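Local coordinates for protein inositol 2-dehydrogenase/D-chiro-inositol 3-dehydrogenase (Lactobacillus casei, PDB 4MIY) that catalyses the NAD-dependent oxidation of myo-inositol and D-chiro-inositol to their keto forms, at residues Pro158-Ala161 / Ser162-Asn166; Asn166-Ala169 / Ile170-Leu174; Pro197-Ser200 / Ala201-Asn205. One frame throughout, in Å; residues are numbered along the deposited sequence. Where two conformers were deposited one is given.

Contact 1 of 3, residues Pro158-Ala161 / Ser162-Asn166; sequences PNVA and SNYSN
A161 and Y164 close a type I beta turn, in which Y164 N donates to A161 O over 3.1 Å at a fairly straight 158°. With S162 and N163 at its corners, the turn brings V160, the residue before it, against Y164, its last residue, and these two side chains carry the apolar part of the contact. CG1 of V160 lies over one face of the phenol ring, 3.8 Å from the ring centroid and only 12° off the ring normal, which is the geometry of a CH-pi contact. Closer to the backbone, V160 CB meets Y164 CB at 3.7 Å, while CG2 of V160 borders the same CB and the ring carbon CG. Y164 holds its CG opposite the backbone N (chi1 -169°), a setting that turns the ring so that one face lies under V160 CG1. On the turn itself the touch is lighter: N163 OD1 approaches the methyl CB of A161 to 3.6 Å, with no hydrogen bond.

Y164 OH is hydrogen-bonded to T173 OG1, which fixes the far end of the ring, and N205 ND2 bonds both A161 O and Y164 O, so A161 O serves two donors. V160 and Y164 also pack on V230. This surface turn thus lies in the loop between strand 148-156 of the mixed sheet and helix 168-185, with Y164 reaching that helix.

Contact 2 of 3, residues Asn166-Ala169 / Ile170-Leu174; sequences NEMA and ITDTL
M168 and D172, one helical turn apart, lie side by side and point the same way. Among the van der Waals contacts, the methionine curls along the carboxylate: its chain bends at chi3 (69°), carrying the terminal CE to 3.3 Å from D172 OD2, while CG of M168 lies 3.6 Å from the same oxygen. Cut back to an alanine, this methionine would lose CG, SD and CE, and the D172 carboxylate, uncovered on that flank, is likely to turn more freely.

The backbone bonds are not uniform. E167 O accepts from two amides, T171 N at 3.0 Å through a nearly straight N-H and I170 N through a more bent one, 137°. M168 O takes D172 N at 2.9 Å and a weak bond from T173 N. A169 O skips to L174 N, five residues on, at 3.0 Å with an N-H...O angle of 168°.

As for charge, D172 OD1 has a long, weak ion pair with K97, and the D172 side chain is about 5 Å from bound NAD. The shift from i+4 to i+5 bonding defines a wider pi-type turn at 170-174, here in the first turns of helix 168-185, which passes beside the cofactor site.

Contact 3 of 3, residues Pro197-Ser200 / Ala201-Asn205; sequences PRQS and AEVRN. With SO4 (sulfate ion), chain J.
S200 and E202 make the tight half of this contact, a type I beta turn running from S200 to V203. The serine hydroxyl accepts E202 N at 2.9 Å with a nearly straight N-H (167°), as in an ST turn. Its OG stands opposite the backbone N (chi1 173°), which folds it forward over the turn to meet that amide; CB of E202 then rests 3.5 Å from the same oxygen. The turn's own closing bond is weak, V203 N to S200 O at 3.4 Å. S200 O also receives a hydrogen from a water that donates its other one to V203 O, bridging the two carbonyls.

On the solvent side, where Q199 and A201 are exposed, the contact is looser: Q199 and V203 cross at about a right angle and meet by van der Waals touch, with no hydrogen bond between them. The glutamine chain bends at chi2, bringing NE2 to 3.6 Å from V203 CB; the amide's polar partners are L208 O for NE2 and D210 N for OE1. Away from the turn, R198 grips a sulfate, probably from the crystallisation liquor: NH1 reaches O1 at 2.8 Å and NH2 reaches O2 at 2.9 Å, a two-pronged bond with the sulfur at the edge of the guanidinium and in its plane. K220 of the second subunit binds the same ion.

That subunit also supplies E245, whose carboxylate accepts A201 N. Within its own chain the turn lies in the loop joining strands 189-195 and 212-218 of the mixed sheet, with S200 and E202 resting on T231 beyond strand 223-229.

Overall arrangement
All three contacts belong to the C-terminal alpha/beta domain and follow one another along the chain. Contact 1 runs directly into contact 2 through the shared N166, where the loop passes into the start of helix 168-185; their centres are 10 Å apart. Contact 3 comes later, yet its centre is only 11 Å from that of contact 1, the N205 side chain joining the two loops. Strands 148-156 and 189-195, which lead into contacts 1 and 3, belong to the same mixed sheet. Contacts 2 and 3 do not touch: their centres are 15 Å apart and their nearest atoms about 7 Å. In space, contact 1 lies between the helix near NAD and the loop that meets the second subunit.

Contact 1 of 3, residues Pro158-Ala161 / Ser162-Asn166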
loop_
_atom_site.group_PDB
_atom_site.type_symbol
_atom_site.label_atom_id
_atom_site.label_comp_id
_atom_site.label_asym_id
_atom_site.label_seq_id
_atom_site.Cartn_x
_atom_site.Cartn_y
_atom_site.Cartn_z
ATOM N N PRO A 158 -16.292 -16.068 -1.402
ATOM C CA PRO A 158 -16.152 -16.428 -2.821
ATOM C C PRO A 158 -17.333 -17.200 -3.455
ATOM O O PRO A 158 -17.711 -16.927 -4.550
ATOM C CB PRO A 158 -14.894 -17.280 -2.821
ATOM C CG PRO A 158 -14.712 -17.724 -1.394
ATOM C CD PRO A 158 -15.278 -16.697 -0.549
ATOM N N ASN A 159 -17.885 -18.137 -2.707
ATOM C CA ASN A 159 -18.961 -18.998 -3.181
ATOM C C ASN A 159 -19.656 -19.680 -2.008
ATOM O O ASN A 159 -19.094 -19.805 -0.963
ATOM C CB ASN A 159 -18.428 -20.070 -4.147
ATOM C CG ASN A 159 -18.414 -19.616 -5.590
ATOM O OD1 ASN A 159 -19.447 -19.311 -6.156
ATOM N ND2 ASN A 159 -17.241 -19.598 -6.196
ATOM N N VAL A 160 -20.874 -20.126 -2.221
ATOM C CA VAL A 160 -21.645 -20.789 -1.179
ATOM C C VAL A 160 -22.107 -22.173 -1.548
ATOM O O VAL A 160 -22.151 -22.524 -2.683
ATOM C CB VAL A 160 -22.832 -19.954 -0.717
ATOM C CG1 VAL A 160 -22.321 -18.685 -0.078
ATOM C CG2 VAL A 160 -23.768 -19.642 -1.855
ATOM N N ALA A 161 -22.407 -22.956 -0.530
ATOM C CA ALA A 161 -22.887 -24.299 -0.743
ATOM C C ALA A 161 -24.323 -24.281 -1.192
ATOM O O ALA A 161 -24.993 -23.281 -1.085
ATOM C CB ALA A 161 -22.746 -25.079 0.488
ATOM N N SER A 162 -24.753 -25.424 -1.703
ATOM C CA SER A 162 -26.112 -25.648 -2.170
ATOM C C SER A 162 -27.189 -25.310 -1.177
ATOM O O SER A 162 -28.242 -24.886 -1.542
ATOM C CB SER A 162 -26.269 -27.123 -2.559
ATOM O OG SER A 162 -25.249 -27.462 -3.448
ATOM N N ASN A 163 -26.884 -25.490 0.082
ATOM C CA ASN A 163 -27.830 -25.304 1.121
ATOM C C ASN A 163 -27.962 -23.867 1.652
ATOM O O ASN A 163 -28.685 -23.631 2.571
ATOM C CB ASN A 163 -27.489 -26.270 2.236
ATOM C CG ASN A 163 -26.442 -25.745 3.131
ATOM O OD1 ASN A 163 -25.534 -25.098 2.713
ATOM N ND2 ASN A 163 -26.596 -26.002 4.402
ATOM N N TYR A 164 -27.257 -22.925 1.049
ATOM C CA TYR A 164 -27.230 -21.561 1.558
ATOM C C TYR A 164 -28.408 -20.760 1.084
ATOM O O TYR A 164 -28.596 -20.597 -0.069
ATOM C CB TYR A 164 -25.930 -20.884 1.149
ATOM C CG TYR A 164 -25.609 -19.560 1.785
ATOM C CD1 TYR A 164 -26.169 -18.393 1.320
ATOM C CD2 TYR A 164 -24.688 -19.460 2.811
ATOM C CE1 TYR A 164 -25.861 -17.194 1.889
ATOM C CE2 TYR A 164 -24.374 -18.244 3.373
ATOM C CZ TYR A 164 -24.943 -17.129 2.904
ATOM O OH TYR A 164 -24.640 -15.917 3.434
ATOM N N SER A 165 -29.162 -20.222 2.015
ATOM C CA SER A 165 -30.422 -19.586 1.692
ATOM C C SER A 165 -30.351 -18.081 1.818
ATOM O O SER A 165 -29.429 -17.560 2.372
ATOM C CB SER A 165 -31.483 -20.093 2.663
ATOM O OG SER A 165 -31.233 -19.635 3.968
ATOM N N ASN A 166 -31.359 -17.400 1.308
ATOM C CA ASN A 166 -31.445 -15.967 1.431
ATOM C C ASN A 166 -31.357 -15.516 2.876
ATOM O O ASN A 166 -30.781 -14.522 3.161
ATOM C CB ASN A 166 -32.715 -15.413 0.788
ATOM C CG ASN A 166 -32.605 -13.964 0.469
ATOM O OD1 ASN A 166 -31.662 -13.560 -0.158
ATOM N ND2 ASN A 166 -33.551 -13.178 0.905
#

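Contact 2 of 3, residues Asn166-Ala169 / Ile170-Leu174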
loop_
_atom_site.group_PDB
_atom_site.type_symbol
_atom_site.label_atom_id
_atom_site.label_comp_id
_atom_site.label_asym_id
_atom_site.label_seq_id
_atom_site.Cartn_x
_atom_site.Cartn_y
_atom_site.Cartn_z
ATOM N N ASN A 166 -31.359 -17.400 1.308
ATOM C CA ASN A 166 -31.445 -15.967 1.431
ATOM C C ASN A 166 -31.357 -15.516 2.876
ATOM O O ASN A 166 -30.781 -14.522 3.161
ATOM C CB ASN A 166 -32.715 -15.413 0.788
ATOM C CG ASN A 166 -32.605 -13.964 0.469
ATOM O OD1 ASN A 166 -31.662 -13.560 -0.158
ATOM N ND2 ASN A 166 -33.551 -13.178 0.905
ATOM N N GLU A 167 -31.965 -16.277 3.768
ATOM C CA GLU A 167 -31.998 -15.929 5.155
ATOM C C GLU A 167 -30.627 -16.071 5.806
ATOM O O GLU A 167 -30.309 -15.358 6.708
ATOM C CB GLU A 167 -33.047 -16.770 5.835
ATOM C CG GLU A 167 -34.482 -16.480 5.339
ATOM C CD GLU A 167 -34.918 -17.110 3.954
ATOM O OE1 GLU A 167 -34.287 -17.999 3.379
ATOM O OE2 GLU A 167 -35.943 -16.664 3.434
ATOM N N MET A 168 -29.844 -17.003 5.327
ATOM C CA MET A 168 -28.502 -17.208 5.821
ATOM C C MET A 168 -27.549 -16.066 5.512
ATOM O O MET A 168 -26.563 -15.917 6.167
ATOM C CB MET A 168 -27.948 -18.514 5.304
ATOM C CG MET A 168 -28.524 -19.703 6.046
ATOM S SD MET A 168 -28.483 -21.266 5.206
ATOM C CE MET A 168 -26.785 -21.617 5.196
ATOM N N ALA A 169 -27.891 -15.256 4.537
ATOM C CA ALA A 169 -27.141 -14.051 4.308
ATOM C C ALA A 169 -27.152 -13.194 5.542
ATOM O O ALA A 169 -26.232 -12.496 5.799
ATOM C CB ALA A 169 -27.690 -13.279 3.129
ATOM N N ILE A 170 -28.236 -13.266 6.291
ATOM C CA ILE A 170 -28.317 -12.598 7.580
ATOM C C ILE A 170 -27.754 -13.488 8.703
ATOM O O ILE A 170 -26.836 -13.132 9.358
ATOM C CB ILE A 170 -29.772 -12.178 7.935
ATOM C CG1 ILE A 170 -30.436 -11.388 6.824
ATOM C CG2 ILE A 170 -29.825 -11.401 9.231
ATOM C CD1 ILE A 170 -29.680 -10.242 6.312
ATOM N N THR A 171 -28.305 -14.667 8.864
ATOM C CA THR A 171 -28.042 -15.412 10.052
ATOM C C THR A 171 -26.633 -16.025 10.127
ATOM O O THR A 171 -26.162 -16.281 11.194
ATOM C CB THR A 171 -29.112 -16.517 10.277
ATOM O OG1 THR A 171 -29.108 -17.407 9.178
ATOM C CG2 THR A 171 -30.432 -15.932 10.411
ATOM N N ASP A 172 -26.003 -16.257 8.993
ATOM C CA ASP A 172 -24.696 -16.867 8.967
ATOM C C ASP A 172 -23.566 -15.876 8.621
ATOM O O ASP A 172 -22.464 -16.036 9.025
ATOM C CB ASP A 172 -24.658 -18.056 8.012
ATOM C CG ASP A 172 -25.356 -19.286 8.575
ATOM O OD1 ASP A 172 -25.763 -19.257 9.739
ATOM O OD2 ASP A 172 -25.483 -20.265 7.867
ATOM N N THR A 173 -23.925 -14.858 7.876
ATOM C CA THR A 173 -22.971 -13.953 7.294
ATOM C C THR A 173 -23.024 -12.556 7.930
ATOM O O THR A 173 -22.155 -12.204 8.659
ATOM C CB THR A 173 -23.133 -13.958 5.776
ATOM O OG1 THR A 173 -22.954 -15.287 5.294
ATOM C CG2 THR A 173 -22.111 -13.064 5.110
ATOM N N LEU A 174 -24.085 -11.808 7.707
ATOM C CA LEU A 174 -24.190 -10.482 8.284
ATOM C C LEU A 174 -24.203 -10.454 9.819
ATOM O O LEU A 174 -23.939 -9.472 10.414
ATOM C CB LEU A 174 -25.422 -9.743 7.722
ATOM C CG LEU A 174 -25.625 -8.281 8.091
ATOM C CD1 LEU A 174 -24.533 -7.360 7.539
ATOM C CD2 LEU A 174 -26.983 -7.812 7.607
#

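Contact 3 of 3, residues Pro197-Ser200 / Ala201-Asn205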
loop_
_atom_site.group_PDB
_atom_site.type_symbol
_atom_site.label_atom_id
_atom_site.label_comp_id
_atom_site.label_asym_id
_atom_site.label_seq_id
_atom_site.Cartn_x
_atom_site.Cartn_y
_atom_site.Cartn_z
ATOM N N PRO A 197 -29.375 -4.966 -4.832
ATOM C CA PRO A 197 -28.880 -4.525 -6.134
ATOM C C PRO A 197 -29.209 -5.575 -7.163
ATOM O O PRO A 197 -29.824 -6.553 -6.837
ATOM C CB PRO A 197 -27.386 -4.467 -5.950
ATOM C CG PRO A 197 -27.155 -4.608 -4.494
ATOM C CD PRO A 197 -28.286 -5.280 -3.904
ATOM N N ARG A 198 -28.807 -5.364 -8.393
ATOM C CA ARG A 198 -29.027 -6.381 -9.367
ATOM C C ARG A 198 -28.408 -7.699 -8.955
ATOM O O ARG A 198 -27.361 -7.765 -8.345
ATOM C CB ARG A 198 -28.474 -5.980 -10.708
ATOM C CG ARG A 198 -27.023 -5.791 -10.713
ATOM C CD ARG A 198 -26.466 -5.259 -12.037
ATOM N NE ARG A 198 -26.571 -6.122 -13.187
ATOM C CZ ARG A 198 -26.001 -5.863 -14.348
ATOM N NH1 ARG A 198 -25.252 -4.793 -14.517
ATOM N NH2 ARG A 198 -26.160 -6.653 -15.345
ATOM N N GLN A 199 -29.088 -8.757 -9.347
ATOM C CA GLN A 199 -28.710 -10.087 -8.997
ATOM C C GLN A 199 -27.505 -10.552 -9.779
ATOM O O GLN A 199 -27.425 -10.415 -10.959
ATOM C CB GLN A 199 -29.882 -11.015 -9.256
ATOM C CG GLN A 199 -29.606 -12.460 -8.999
ATOM C CD GLN A 199 -29.681 -12.852 -7.540
ATOM O OE1 GLN A 199 -29.585 -12.034 -6.669
ATOM N NE2 GLN A 199 -29.867 -14.126 -7.296
ATOM N N SER A 200 -26.571 -11.137 -9.078
ATOM C CA SER A 200 -25.392 -11.658 -9.706
ATOM C C SER A 200 -25.686 -12.893 -10.492
ATOM O O SER A 200 -26.377 -13.745 -10.046
ATOM C CB SER A 200 -24.359 -12.045 -8.666
ATOM O OG SER A 200 -23.303 -12.685 -9.308
ATOM N N ALA A 201 -25.064 -12.995 -11.647
ATOM C CA ALA A 201 -25.172 -14.201 -12.441
ATOM C C ALA A 201 -24.512 -15.397 -11.828
ATOM O O ALA A 201 -24.695 -16.482 -12.307
ATOM C CB ALA A 201 -24.635 -13.963 -13.822
ATOM N N GLU A 202 -23.751 -15.202 -10.763
ATOM C CA GLU A 202 -23.047 -16.299 -10.128
ATOM C C GLU A 202 -23.890 -17.087 -9.133
ATOM O O GLU A 202 -23.481 -18.118 -8.707
ATOM C CB GLU A 202 -21.750 -15.854 -9.445
ATOM C CG GLU A 202 -20.743 -15.166 -10.305
ATOM C CD GLU A 202 -20.207 -16.014 -11.413
ATOM O OE1 GLU A 202 -20.095 -15.510 -12.535
ATOM O OE2 GLU A 202 -19.910 -17.164 -11.164
ATOM N N VAL A 203 -25.067 -16.602 -8.810
ATOM C CA VAL A 203 -25.934 -17.256 -7.866
ATOM C C VAL A 203 -26.561 -18.510 -8.470
ATOM O O VAL A 203 -27.062 -18.477 -9.552
ATOM C CB VAL A 203 -27.040 -16.320 -7.349
ATOM C CG1 VAL A 203 -27.982 -17.068 -6.494
ATOM C CG2 VAL A 203 -26.469 -15.173 -6.557
ATOM N N ARG A 204 -26.478 -19.601 -7.733
ATOM C CA ARG A 204 -26.926 -20.901 -8.175
ATOM C C ARG A 204 -27.988 -21.439 -7.245
ATOM O O ARG A 204 -28.416 -22.561 -7.400
ATOM C CB ARG A 204 -25.758 -21.871 -8.162
ATOM C CG ARG A 204 -24.700 -21.610 -9.177
ATOM C CD ARG A 204 -25.299 -21.619 -10.538
ATOM N NE ARG A 204 -25.011 -22.796 -11.342
ATOM C CZ ARG A 204 -25.923 -23.418 -12.090
ATOM N NH1 ARG A 204 -27.158 -22.966 -12.125
ATOM N NH2 ARG A 204 -25.610 -24.485 -12.803
ATOM N N ASN A 205 -28.380 -20.643 -6.266
ATOM C CA ASN A 205 -29.228 -21.107 -5.202
ATOM C C ASN A 205 -30.601 -20.496 -5.217
ATOM O O ASN A 205 -30.731 -19.301 -5.243
ATOM C CB ASN A 205 -28.591 -20.797 -3.838
ATOM C CG ASN A 205 -27.355 -21.610 -3.559
ATOM O OD1 ASN A 205 -26.683 -22.044 -4.443
ATOM N ND2 ASN A 205 -27.071 -21.803 -2.316
HETATM S S SO4 J . -23.633 -5.375 -17.971
HETATM O O1 SO4 J . -23.781 -4.452 -16.913
HETATM O O2 SO4 J . -24.613 -6.401 -17.838
HETATM O O3 SO4 J . -22.325 -5.926 -17.922
HETATM O O4 SO4 J . -23.772 -4.673 -19.195
HETATM O O HOH W 1 -28.109 -15.759 -10.905
#